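Local coordinates for glutaredoxin 2 (Salmonella enterica subsp. enterica serovar Typhimurium, PDB 3IR4), which binds glutathione and, as a glutaredoxin built like a glutathione S-transferase, probably catalyses glutathione-dependent thiol-disulfide exchange, at residues 16-28 / 68-81. Residues are numbered along the deposited sequence; the frame is centred on the assembly and turned at random. Where two conformers were deposited one is given.
Sequences VKARMIFGLKNIP and IVHYVDNLDGKPLL. With SO4 (sulfate ion), chain D.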
loop_
_atom_site.group_PDB
_atom_site.type_symbol
_atom_site.label_atom_id
_atom_site.label_comp_id
_atom_site.label_asym_id
_atom_site.label_seq_id
_atom_site.Cartn_x
_atom_site.Cartn_y
_atom_site.Cartn_z
ATOM N N VAL A 16 2.999 0.223 -2.761
ATOM C CA VAL A 16 2.725 -1.204 -2.590
ATOM C C VAL A 16 2.023 -1.730 -3.845
ATOM O O VAL A 16 2.388 -2.775 -4.334
ATOM C CB VAL A 16 1.921 -1.453 -1.295
ATOM C CG1 VAL A 16 1.467 -2.915 -1.199
ATOM C CG2 VAL A 16 2.745 -1.039 -0.063
ATOM N N LYS A 17 1.051 -0.987 -4.363
ATOM C CA LYS A 17 0.359 -1.397 -5.591
ATOM C C LYS A 17 1.379 -1.682 -6.711
ATOM O O LYS A 17 1.318 -2.699 -7.384
ATOM C CB LYS A 17 -0.643 -0.337 -6.062
ATOM C CG LYS A 17 -1.785 -0.131 -5.096
ATOM C CD LYS A 17 -2.746 0.952 -5.525
ATOM C CE LYS A 17 -3.607 1.370 -4.393
ATOM N NZ LYS A 17 -4.699 2.281 -4.769
ATOM N N ALA A 18 2.297 -0.736 -6.894
ATOM C CA ALA A 18 3.307 -0.812 -7.941
ATOM C C ALA A 18 4.250 -1.991 -7.764
ATOM O O ALA A 18 4.758 -2.504 -8.739
ATOM C CB ALA A 18 4.105 0.474 -8.027
ATOM N N ARG A 19 4.480 -2.424 -6.534
ATOM C CA ARG A 19 5.324 -3.574 -6.250
ATOM C C ARG A 19 4.626 -4.911 -6.460
ATOM O O ARG A 19 5.293 -5.931 -6.636
ATOM C CB ARG A 19 5.796 -3.517 -4.798
ATOM C CG ARG A 19 6.769 -2.404 -4.555
ATOM C CD ARG A 19 7.033 -2.218 -3.078
ATOM N NE ARG A 19 7.690 -3.409 -2.565
ATOM C CZ ARG A 19 7.924 -3.666 -1.288
ATOM N NH1 ARG A 19 7.535 -2.814 -0.355
ATOM N NH2 ARG A 19 8.547 -4.791 -0.948
HETATM N N MSE A 20 3.300 -4.937 -6.372
HETATM C CA MSE A 20 2.605 -6.218 -6.355
HETATM C C MSE A 20 2.806 -7.109 -7.576
HETATM O O MSE A 20 3.006 -8.290 -7.428
HETATM C CB MSE A 20 1.104 -6.036 -6.103
HETATM C CG MSE A 20 0.793 -5.565 -4.696
HETATM SE SE MSE A 20 -1.079 -5.154 -4.436
HETATM C CE MSE A 20 -1.797 -6.939 -4.500
ATOM N N ILE A 21 2.701 -6.551 -8.783
ATOM C CA ILE A 21 2.798 -7.391 -9.981
ATOM C C ILE A 21 4.192 -7.973 -10.100
ATOM O O ILE A 21 4.353 -9.101 -10.573
ATOM C CB ILE A 21 2.361 -6.667 -11.281
ATOM C CG1 ILE A 21 0.874 -6.296 -11.230
ATOM C CG2 ILE A 21 2.664 -7.530 -12.540
ATOM C CD1 ILE A 21 -0.084 -7.419 -11.205
ATOM N N PHE A 22 5.226 -7.218 -9.715
ATOM C CA PHE A 22 6.574 -7.763 -9.749
ATOM C C PHE A 22 6.641 -9.049 -8.935
ATOM O O PHE A 22 7.233 -10.049 -9.328
ATOM C CB PHE A 22 7.599 -6.755 -9.251
ATOM C CG PHE A 22 7.834 -5.616 -10.187
ATOM C CD1 PHE A 22 8.696 -5.736 -11.268
ATOM C CD2 PHE A 22 7.189 -4.397 -9.995
ATOM C CE1 PHE A 22 8.924 -4.687 -12.121
ATOM C CE2 PHE A 22 7.424 -3.340 -10.871
ATOM C CZ PHE A 22 8.305 -3.493 -11.930
ATOM N N GLY A 23 6.062 -9.026 -7.744
ATOM C CA GLY A 23 6.072 -10.193 -6.910
ATOM C C GLY A 23 5.256 -11.332 -7.446
ATOM O O GLY A 23 5.697 -12.483 -7.496
ATOM N N LEU A 24 4.040 -11.025 -7.865
ATOM C CA LEU A 24 3.133 -12.060 -8.347
ATOM C C LEU A 24 3.644 -12.782 -9.593
ATOM O O LEU A 24 3.346 -13.952 -9.780
ATOM C CB LEU A 24 1.733 -11.484 -8.638
ATOM C CG LEU A 24 1.009 -10.964 -7.405
ATOM C CD1 LEU A 24 -0.213 -10.102 -7.755
ATOM C CD2 LEU A 24 0.613 -12.102 -6.490
ATOM N N LYS A 25 4.355 -12.062 -10.450
ATOM C CA LYS A 25 4.885 -12.594 -11.700
ATOM C C LYS A 25 6.360 -12.977 -11.603
ATOM O O LYS A 25 6.941 -13.420 -12.594
ATOM C CB LYS A 25 4.695 -11.607 -12.848
ATOM C CG LYS A 25 3.223 -11.262 -13.085
ATOM C CD LYS A 25 2.987 -10.528 -14.397
ATOM C CE LYS A 25 2.913 -11.437 -15.599
ATOM N NZ LYS A 25 2.797 -10.656 -16.890
ATOM N N ASN A 26 6.981 -12.800 -10.439
ATOM C CA ASN A 26 8.406 -13.073 -10.252
ATOM C C ASN A 26 9.293 -12.323 -11.241
ATOM O O ASN A 26 10.233 -12.860 -11.795
ATOM C CB ASN A 26 8.688 -14.596 -10.260
ATOM C CG ASN A 26 7.762 -15.352 -9.313
ATOM O OD1 ASN A 26 7.633 -15.003 -8.175
ATOM N ND2 ASN A 26 7.074 -16.342 -9.821
ATOM N N ILE A 27 8.956 -11.062 -11.455
ATOM C CA ILE A 27 9.752 -10.185 -12.306
ATOM C C ILE A 27 10.690 -9.395 -11.391
ATOM O O ILE A 27 10.216 -8.743 -10.462
ATOM C CB ILE A 27 8.864 -9.201 -13.101
ATOM C CG1 ILE A 27 7.932 -9.968 -14.044
ATOM C CG2 ILE A 27 9.709 -8.181 -13.860
ATOM C CD1 ILE A 27 6.767 -9.111 -14.528
ATOM N N PRO A 28 12.012 -9.466 -11.604
ATOM C CA PRO A 28 12.908 -8.716 -10.738
ATOM C C PRO A 28 12.635 -7.217 -10.767
ATOM O O PRO A 28 12.317 -6.658 -11.818
ATOM C CB PRO A 28 14.300 -9.078 -11.261
ATOM C CG PRO A 28 14.124 -10.392 -11.976
ATOM C CD PRO A 28 12.740 -10.323 -12.546
ATOM N N ILE A 68 1.722 1.803 -13.851
ATOM C CA ILE A 68 2.831 0.906 -13.611
ATOM C C ILE A 68 2.303 -0.531 -13.535
ATOM O O ILE A 68 2.871 -1.432 -14.128
ATOM C CB ILE A 68 3.574 1.303 -12.322
ATOM C CG1 ILE A 68 4.207 2.682 -12.478
ATOM C CG2 ILE A 68 4.598 0.245 -11.927
ATOM C CD1 ILE A 68 4.688 3.269 -11.171
ATOM N N VAL A 69 1.258 -0.761 -12.748
ATOM C CA VAL A 69 0.677 -2.083 -12.588
ATOM C C VAL A 69 0.379 -2.703 -13.947
ATOM O O VAL A 69 0.764 -3.819 -14.225
ATOM C CB VAL A 69 -0.591 -2.019 -11.697
ATOM C CG1 VAL A 69 -1.443 -3.293 -11.819
ATOM C CG2 VAL A 69 -0.198 -1.770 -10.217
ATOM N N HIS A 70 -0.354 -1.967 -14.771
ATOM C CA HIS A 70 -0.742 -2.527 -16.075
ATOM C C HIS A 70 0.425 -2.689 -17.041
ATOM O O HIS A 70 0.492 -3.684 -17.743
ATOM C CB HIS A 70 -1.871 -1.746 -16.676
ATOM C CG HIS A 70 -3.154 -1.915 -15.932
ATOM N ND1 HIS A 70 -3.804 -0.868 -15.321
ATOM C CD2 HIS A 70 -3.907 -3.021 -15.688
ATOM C CE1 HIS A 70 -4.899 -1.321 -14.738
ATOM N NE2 HIS A 70 -4.983 -2.628 -14.939
ATOM N N TYR A 71 1.347 -1.731 -17.087
ATOM C CA TYR A 71 2.516 -1.863 -17.941
ATOM C C TYR A 71 3.279 -3.146 -17.605
ATOM O O TYR A 71 3.599 -3.975 -18.464
ATOM C CB TYR A 71 3.413 -0.637 -17.762
ATOM C CG TYR A 71 4.754 -0.777 -18.458
ATOM C CD1 TYR A 71 4.871 -0.643 -19.836
ATOM C CD2 TYR A 71 5.894 -1.088 -17.740
ATOM C CE1 TYR A 71 6.110 -0.792 -20.477
ATOM C CE2 TYR A 71 7.131 -1.235 -18.360
ATOM C CZ TYR A 71 7.241 -1.097 -19.730
ATOM O OH TYR A 71 8.470 -1.232 -20.358
ATOM N N VAL A 72 3.585 -3.317 -16.324
ATOM C CA VAL A 72 4.360 -4.471 -15.898
ATOM C C VAL A 72 3.574 -5.776 -16.090
ATOM O O VAL A 72 4.132 -6.743 -16.524
ATOM C CB VAL A 72 4.850 -4.293 -14.446
ATOM C CG1 VAL A 72 5.605 -5.530 -13.929
ATOM C CG2 VAL A 72 5.738 -3.057 -14.330
ATOM N N ASP A 73 2.283 -5.796 -15.797
ATOM C CA ASP A 73 1.486 -6.999 -15.990
ATOM C C ASP A 73 1.422 -7.376 -17.479
ATOM O O ASP A 73 1.324 -8.551 -17.819
ATOM C CB ASP A 73 0.066 -6.794 -15.465
ATOM C CG ASP A 73 -0.703 -8.096 -15.289
ATOM O OD1 ASP A 73 -0.075 -9.124 -14.964
ATOM O OD2 ASP A 73 -1.946 -8.061 -15.468
ATOM N N ASN A 74 1.480 -6.386 -18.352
ATOM C CA ASN A 74 1.316 -6.590 -19.782
ATOM C C ASN A 74 2.597 -6.801 -20.541
ATOM O O ASN A 74 2.568 -7.213 -21.710
ATOM C CB ASN A 74 0.533 -5.402 -20.360
ATOM C CG ASN A 74 -0.884 -5.328 -19.838
ATOM O OD1 ASN A 74 -1.403 -6.254 -19.221
ATOM N ND2 ASN A 74 -1.547 -4.201 -20.110
ATOM N N LEU A 75 3.729 -6.598 -19.873
ATOM C CA LEU A 75 5.005 -6.556 -20.574
ATOM C C LEU A 75 5.377 -7.870 -21.266
ATOM O O LEU A 75 5.993 -7.843 -22.326
ATOM C CB LEU A 75 6.094 -6.059 -19.604
ATOM C CG LEU A 75 7.417 -5.646 -20.229
ATOM C CD1 LEU A 75 7.254 -4.570 -21.291
ATOM C CD2 LEU A 75 8.344 -5.204 -19.098
ATOM N N ASP A 76 5.010 -9.011 -20.685
ATOM C CA ASP A 76 5.319 -10.348 -21.239
ATOM C C ASP A 76 4.196 -10.921 -22.108
ATOM O O ASP A 76 4.281 -12.051 -22.576
ATOM C CB ASP A 76 5.767 -11.339 -20.142
ATOM C CG ASP A 76 4.639 -11.838 -19.267
ATOM O OD1 ASP A 76 4.924 -12.636 -18.343
ATOM O OD2 ASP A 76 3.479 -11.458 -19.460
ATOM N N GLY A 77 3.139 -10.149 -22.309
ATOM C CA GLY A 77 2.023 -10.569 -23.149
ATOM C C GLY A 77 0.996 -11.447 -22.475
ATOM O O GLY A 77 0.030 -11.824 -23.122
ATOM N N LYS A 78 1.178 -11.762 -21.186
ATOM C CA LYS A 78 0.283 -12.653 -20.455
ATOM C C LYS A 78 -0.097 -12.061 -19.100
ATOM O O LYS A 78 0.495 -12.386 -18.052
ATOM C CB LYS A 78 0.874 -14.033 -20.266
ATOM C CG LYS A 78 -0.166 -15.015 -19.668
ATOM C CD LYS A 78 0.376 -16.415 -19.455
ATOM C CE LYS A 78 -0.443 -17.197 -18.401
ATOM N NZ LYS A 78 -0.391 -16.683 -16.971
ATOM N N PRO A 79 -1.070 -11.162 -19.092
ATOM C CA PRO A 79 -1.502 -10.568 -17.833
ATOM C C PRO A 79 -1.990 -11.588 -16.812
ATOM O O PRO A 79 -2.604 -12.588 -17.163
ATOM C CB PRO A 79 -2.706 -9.703 -18.266
ATOM C CG PRO A 79 -2.536 -9.460 -19.706
ATOM C CD PRO A 79 -1.773 -10.605 -20.265
ATOM N N LEU A 80 -1.746 -11.280 -15.538
ATOM C CA LEU A 80 -2.423 -11.973 -14.448
ATOM C C LEU A 80 -3.738 -11.321 -14.064
ATOM O O LEU A 80 -4.555 -11.968 -13.414
ATOM C CB LEU A 80 -1.531 -12.054 -13.218
ATOM C CG LEU A 80 -0.280 -12.922 -13.308
ATOM C CD1 LEU A 80 0.353 -13.090 -11.934
ATOM C CD2 LEU A 80 -0.601 -14.297 -13.889
ATOM N N LEU A 81 -3.936 -10.045 -14.395
ATOM C CA LEU A 81 -5.168 -9.340 -14.033
ATOM C C LEU A 81 -6.243 -9.742 -15.047
ATOM O O LEU A 81 -6.372 -9.148 -16.125
ATOM C CB LEU A 81 -4.945 -7.836 -13.982
ATOM C CG LEU A 81 -4.036 -7.362 -12.829
ATOM C CD1 LEU A 81 -3.545 -5.950 -13.101
ATOM C CD2 LEU A 81 -4.758 -7.443 -11.504
HETATM S S SO4 D . 8.333 0.544 -23.545
HETATM O O1 SO4 D . 8.390 -0.824 -23.017
HETATM O O2 SO4 D . 7.143 1.286 -23.070
HETATM O O3 SO4 D . 9.546 1.256 -23.177
HETATM O O4 SO4 D . 8.336 0.448 -25.013
HETATM O O HOH W 1 4.982 -9.062 -17.699
#
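The ammonium group of K25, near the C-terminal end of helix 13-25, is gripped by the last turn of helix 65-74 and the residues just after it. K25 NZ donates to D73 O at 2.7 Å, to D76 OD2 at 2.8 Å in a salt bridge, and to K78 O at 3.1 Å, each from above the acceptor's plane. A bend at chi3 (82°) turns the ammonium group into this ring of oxygens, while K25 CG lies against L80 CD1. A water takes bonds from K25 NZ and D76 N and gives one to V72 O; with four acceptors round three N-H groups, at least one is probably shared. From the opposite face of its carboxylate, D76 OD2 takes K78 N, closing an Asx turn. The D73 carboxylate, a long ion pair from K25, receives L80 N and L81 N on its syn sides, pinning the returning chain. Behind this, V72 CG1 makes a CH-pi contact over the F22 ring, 3.9 Å from its centroid, and I21 CG1 meets V69 CG1. The axes of 16-25 and 68-74 come within 8.5 Å, 13° from parallel, as expected of helices packed on one sheet face in the thioredoxin-like domain of glutathione S-transferases.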